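Local coordinates for lipase C (Serratia marcescens, PDB 5NEN), which is the inner-membrane membrane fusion protein of a type I secretion system, probably helping to export lipase from the cell, at residues L85-Y89 against F258-L262; T95-L100 against Q247-Q252. All coordinates share one frame; numbering follows the deposited sequence.

Contact 1: L85-Y89 against F258-L262; sequences LRDQY and FRNKL
Leu85, Gln88 and Tyr89 pack against Phe258, Arg259 and Leu262 in an antiparallel helix-helix contact of apolar character, where helix 76-103 runs beside the C-terminal part of helix 195-270. The short axes approach to 9.7 Å with 161° between their directions, which pairs Leu85 with Leu262 and Tyr89 with Phe258. Gln88 lays its aliphatic root over one face of the Phe258 ring: CB stands 3.8 Å from the ring centroid, displaced toward the rim, a CH-pi contact. Tyr89 has CG anti to the backbone N (chi1 -174°), which carries its ring past Phe258, with CD1 4.0 Å from Phe258 CB. The other ortho carbon, Tyr89 CD2, lies 4.1 Å from Leu262 CD1. Farther out, Tyr89 OH reaches the chain of Arg259, 3.5 Å from its CG, and sits at the edge of a guanidinium turned 88° from the ring. Leu85 points CD1 at the opposing backbone, 3.7 Å from Lys261 O, while Leu262 CD1 also touches Arg86 CG at 3.8 Å. On the Gln88 side the second subunit closes in, its Arg218 packing on Phe258 and its Leu163 on Gln88; on the far side of helix 76-103 a salt bridge from Asp87 to Arg123 joins helix 122-190. The two helices pair antiparallel within the AprE-like long alpha-helical hairpin of this family of membrane fusion proteins.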
# COMPACT_ATOMS: atom_id res chain seq x y z
N LEU A 85 9.49 -23.44 11.54
CA LEU A 85 10.32 -22.72 10.59
C LEU A 85 9.76 -22.91 9.14
O LEU A 85 9.70 -21.96 8.35
CB LEU A 85 11.77 -23.20 10.65
CG LEU A 85 12.51 -22.91 11.96
CD1 LEU A 85 13.96 -23.35 11.90
CD2 LEU A 85 12.44 -21.48 12.31
N ARG A 86 9.30 -24.12 8.79
CA ARG A 86 8.79 -24.31 7.45
C ARG A 86 7.62 -23.41 7.26
O ARG A 86 7.42 -22.85 6.19
CB ARG A 86 8.40 -25.73 7.14
CG ARG A 86 9.48 -26.51 6.41
CD ARG A 86 9.07 -27.95 6.24
NE ARG A 86 10.04 -28.71 5.47
CZ ARG A 86 9.74 -29.82 4.80
NH1 ARG A 86 8.50 -30.28 4.81
NH2 ARG A 86 10.69 -30.46 4.12
N ASP A 87 6.85 -23.27 8.31
CA ASP A 87 5.71 -22.41 8.19
C ASP A 87 6.15 -20.98 7.91
O ASP A 87 5.78 -20.41 6.89
CB ASP A 87 4.87 -22.46 9.44
CG ASP A 87 3.72 -21.53 9.36
OD1 ASP A 87 2.72 -21.93 8.73
OD2 ASP A 87 3.85 -20.39 9.87
N GLN A 88 7.01 -20.45 8.77
CA GLN A 88 7.42 -19.06 8.63
C GLN A 88 8.03 -18.83 7.25
O GLN A 88 7.69 -17.87 6.51
CB GLN A 88 8.37 -18.71 9.75
CG GLN A 88 7.73 -19.16 11.03
CD GLN A 88 8.52 -18.81 12.26
OE1 GLN A 88 8.83 -17.64 12.50
NE2 GLN A 88 8.84 -19.82 13.07
N TYR A 89 8.88 -19.77 6.87
CA TYR A 89 9.53 -19.75 5.58
C TYR A 89 8.48 -19.65 4.48
O TYR A 89 8.56 -18.79 3.60
CB TYR A 89 10.35 -21.01 5.39
CG TYR A 89 11.17 -21.02 4.13
CD1 TYR A 89 11.89 -19.89 3.73
CD2 TYR A 89 11.26 -22.15 3.34
CE1 TYR A 89 12.66 -19.90 2.57
CE2 TYR A 89 12.02 -22.17 2.18
CZ TYR A 89 12.71 -21.05 1.80
OH TYR A 89 13.46 -21.08 0.65
N PHE A 258 15.50 -17.63 7.62
CA PHE A 258 14.76 -18.87 7.79
C PHE A 258 15.43 -20.02 7.11
O PHE A 258 15.50 -21.10 7.66
CB PHE A 258 13.33 -18.72 7.28
CG PHE A 258 12.46 -17.88 8.17
CD1 PHE A 258 12.64 -17.90 9.54
CD2 PHE A 258 11.55 -16.99 7.63
CE1 PHE A 258 11.87 -17.11 10.36
CE2 PHE A 258 10.79 -16.20 8.44
CZ PHE A 258 10.94 -16.25 9.81
N ARG A 259 15.94 -19.77 5.91
CA ARG A 259 16.58 -20.79 5.10
C ARG A 259 17.71 -21.39 5.89
O ARG A 259 17.76 -22.60 6.14
CB ARG A 259 17.13 -20.21 3.79
CG ARG A 259 16.43 -20.70 2.55
CD ARG A 259 17.15 -20.28 1.26
NE ARG A 259 16.94 -18.89 0.88
CZ ARG A 259 17.79 -17.92 1.17
NH1 ARG A 259 18.91 -18.21 1.83
NH2 ARG A 259 17.54 -16.67 0.80
N ASN A 260 18.61 -20.53 6.34
CA ASN A 260 19.77 -21.03 7.06
C ASN A 260 19.34 -21.67 8.40
O ASN A 260 19.86 -22.75 8.78
CB ASN A 260 20.81 -19.91 7.14
CG ASN A 260 21.32 -19.50 5.71
OD1 ASN A 260 21.68 -20.39 4.93
ND2 ASN A 260 21.28 -18.20 5.36
N LYS A 261 18.36 -21.07 9.07
CA LYS A 261 17.85 -21.67 10.29
C LYS A 261 17.28 -23.08 10.10
O LYS A 261 17.49 -23.99 10.92
CB LYS A 261 16.76 -20.80 10.88
CG LYS A 261 17.25 -19.62 11.68
CD LYS A 261 16.13 -19.14 12.60
CE LYS A 261 16.30 -17.69 13.02
NZ LYS A 261 15.04 -17.15 13.61
N LEU A 262 16.56 -23.23 9.00
CA LEU A 262 15.90 -24.48 8.64
C LEU A 262 16.95 -25.52 8.29
O LEU A 262 16.82 -26.69 8.58
CB LEU A 262 14.93 -24.25 7.49
CG LEU A 262 13.66 -25.08 7.38
CD1 LEU A 262 12.76 -24.55 6.25
CD2 LEU A 262 13.93 -26.56 7.19

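Contact 2: T95-L100 against Q247-Q252; sequences TEGRLL and QLAQTQ
Leu99 and Leu248 meet at the middle of this contact, with Glu96 and Thr251 beside them. Leu99 has CG anti to its carbonyl carbon (chi1 -72°) and drives CD1 against the opposing backbone, 3.5 Å from Leu248 N; the same methyl lies 3.7 Å from Gln247 CB. Leu248 answers with a forked end. Its CD1 rests 4.0 Å from Leu99 CB and also touches Glu96 CG, whereas its CD2 turns to the other side and meets Leu100 CD2 at 3.6 Å. Thr251 is divided in a similar way: its methyl CG2 sits against Glu96 CB at 3.5 Å, and its hydroxyl OG1 faces Thr95 CG2 at 3.5 Å. Glu96, extended beyond CG, passes its aliphatic part along Thr251 and brings OE2 to 3.9 Å from Gln252 CG, the carboxylate and amide planes standing perpendicular.

The short axes come within 9.7 Å at 151°, and Glu96 lies abreast of Thr251 as Leu99 does of Leu248. Behind helix 76-103 runs helix 122-190, where Thr95 touches Gln131 and Arg98 packs on Leu134. Arg98 NE is hydrogen-bonded to Gln131 OE1 of helix 122-190, which ties the two helices, while a salt bridge to Glu102 stays within helix 76-103. Across 95-100 and 247-252 themselves, carbon supplies at least one side of every side-chain contact, and the polar atoms Thr251 OG1 and Glu96 OE2 meet carbon, so between these two segments cohesion probably comes mainly from van der Waals fit and burial of carbon.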
# COMPACT_ATOMS: atom_id res chain seq x y z
N THR A 95 4.94 -14.00 0.35
CA THR A 95 5.15 -12.56 0.28
C THR A 95 6.14 -12.11 -0.78
O THR A 95 5.92 -11.13 -1.49
CB THR A 95 5.62 -12.08 1.62
OG1 THR A 95 4.48 -12.15 2.50
CG2 THR A 95 6.15 -10.64 1.55
N GLU A 96 7.19 -12.88 -0.91
CA GLU A 96 8.27 -12.61 -1.83
C GLU A 96 7.77 -12.77 -3.27
O GLU A 96 8.18 -12.02 -4.16
CB GLU A 96 9.41 -13.56 -1.54
CG GLU A 96 10.68 -13.17 -2.16
CD GLU A 96 11.78 -14.13 -1.82
OE1 GLU A 96 11.71 -15.31 -2.25
OE2 GLU A 96 12.69 -13.73 -1.07
N GLY A 97 6.91 -13.75 -3.50
CA GLY A 97 6.33 -13.91 -4.82
C GLY A 97 5.56 -12.65 -5.15
O GLY A 97 5.64 -12.09 -6.28
N ARG A 98 4.84 -12.15 -4.14
CA ARG A 98 4.04 -10.94 -4.37
C ARG A 98 4.93 -9.75 -4.67
O ARG A 98 4.73 -9.05 -5.66
CB ARG A 98 3.12 -10.61 -3.20
CG ARG A 98 2.59 -9.19 -3.24
CD ARG A 98 1.54 -8.97 -2.14
NE ARG A 98 2.12 -8.74 -0.81
CZ ARG A 98 2.67 -7.60 -0.42
NH1 ARG A 98 2.75 -6.56 -1.24
NH2 ARG A 98 3.16 -7.50 0.80
N LEU A 99 5.93 -9.51 -3.83
CA LEU A 99 6.77 -8.35 -4.03
C LEU A 99 7.48 -8.39 -5.38
O LEU A 99 7.51 -7.39 -6.05
CB LEU A 99 7.78 -8.21 -2.89
CG LEU A 99 7.01 -7.78 -1.64
CD1 LEU A 99 7.92 -7.53 -0.47
CD2 LEU A 99 6.21 -6.55 -1.96
N LEU A 100 8.01 -9.54 -5.79
CA LEU A 100 8.68 -9.63 -7.08
C LEU A 100 7.75 -9.22 -8.19
O LEU A 100 8.12 -8.43 -9.07
CB LEU A 100 9.11 -11.04 -7.36
CG LEU A 100 10.30 -11.52 -6.57
CD1 LEU A 100 10.61 -12.96 -7.01
CD2 LEU A 100 11.47 -10.56 -6.79
N GLN A 247 10.88 -3.31 0.92
CA GLN A 247 10.14 -4.39 1.52
C GLN A 247 10.67 -5.72 1.00
O GLN A 247 10.85 -6.67 1.79
CB GLN A 247 8.67 -4.25 1.17
CG GLN A 247 8.04 -2.93 1.57
CD GLN A 247 6.61 -3.10 2.03
OE1 GLN A 247 6.18 -4.21 2.39
NE2 GLN A 247 5.86 -2.01 2.01
N LEU A 248 10.94 -5.80 -0.30
CA LEU A 248 11.52 -7.01 -0.88
C LEU A 248 12.86 -7.30 -0.20
O LEU A 248 13.20 -8.46 0.08
CB LEU A 248 11.76 -6.89 -2.37
CG LEU A 248 12.42 -8.19 -2.93
CD1 LEU A 248 11.61 -9.41 -2.60
CD2 LEU A 248 12.76 -8.17 -4.42
N ALA A 249 13.66 -6.25 0.01
CA ALA A 249 14.95 -6.49 0.64
C ALA A 249 14.73 -7.13 2.00
O ALA A 249 15.44 -8.08 2.39
CB ALA A 249 15.74 -5.20 0.76
N GLN A 250 13.71 -6.63 2.71
CA GLN A 250 13.38 -7.13 4.03
C GLN A 250 13.02 -8.61 3.97
O GLN A 250 13.52 -9.46 4.73
CB GLN A 250 12.21 -6.36 4.63
CG GLN A 250 12.08 -6.60 6.09
CD GLN A 250 13.44 -6.64 6.78
OE1 GLN A 250 14.15 -5.64 6.80
NE2 GLN A 250 13.79 -7.78 7.36
N THR A 251 12.15 -8.90 3.03
CA THR A 251 11.74 -10.27 2.84
C THR A 251 12.92 -11.16 2.51
O THR A 251 12.99 -12.25 3.02
CB THR A 251 10.68 -10.34 1.78
OG1 THR A 251 9.43 -9.93 2.37
CG2 THR A 251 10.55 -11.76 1.24
N GLN A 252 13.86 -10.69 1.70
CA GLN A 252 14.98 -11.53 1.32
C GLN A 252 15.81 -11.83 2.54
O GLN A 252 16.30 -12.96 2.70
CB GLN A 252 15.87 -10.87 0.27
CG GLN A 252 15.27 -10.82 -1.11
CD GLN A 252 16.34 -10.86 -2.18
OE1 GLN A 252 17.17 -11.76 -2.20
NE2 GLN A 252 16.32 -9.89 -3.09

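In the fold
Both contacts join helix 76-103 to helix 195-270 within the AprE-like hairpin, their centres 15 Å apart. The helices run antiparallel, so 95-100 follows 85-89 along one while 247-252 precedes 258-262 along the other. Each contact is partly buried, with three buried and two exposed residues among the eight that touch. Contact 1 covers the larger area, 475 against 343 Å². Both use leucine methyls; contact 1 adds two aromatic rings, contact 2 Thr251 and the aliphatic part of Glu96. Helix 122-190 borders both, through Asp87-Arg123 at contact 1 and Thr95 and Arg98 at contact 2. The second subunit packs on contact 1, whereas no other chain of the assembly touches contact 2, nearer the chain's centre.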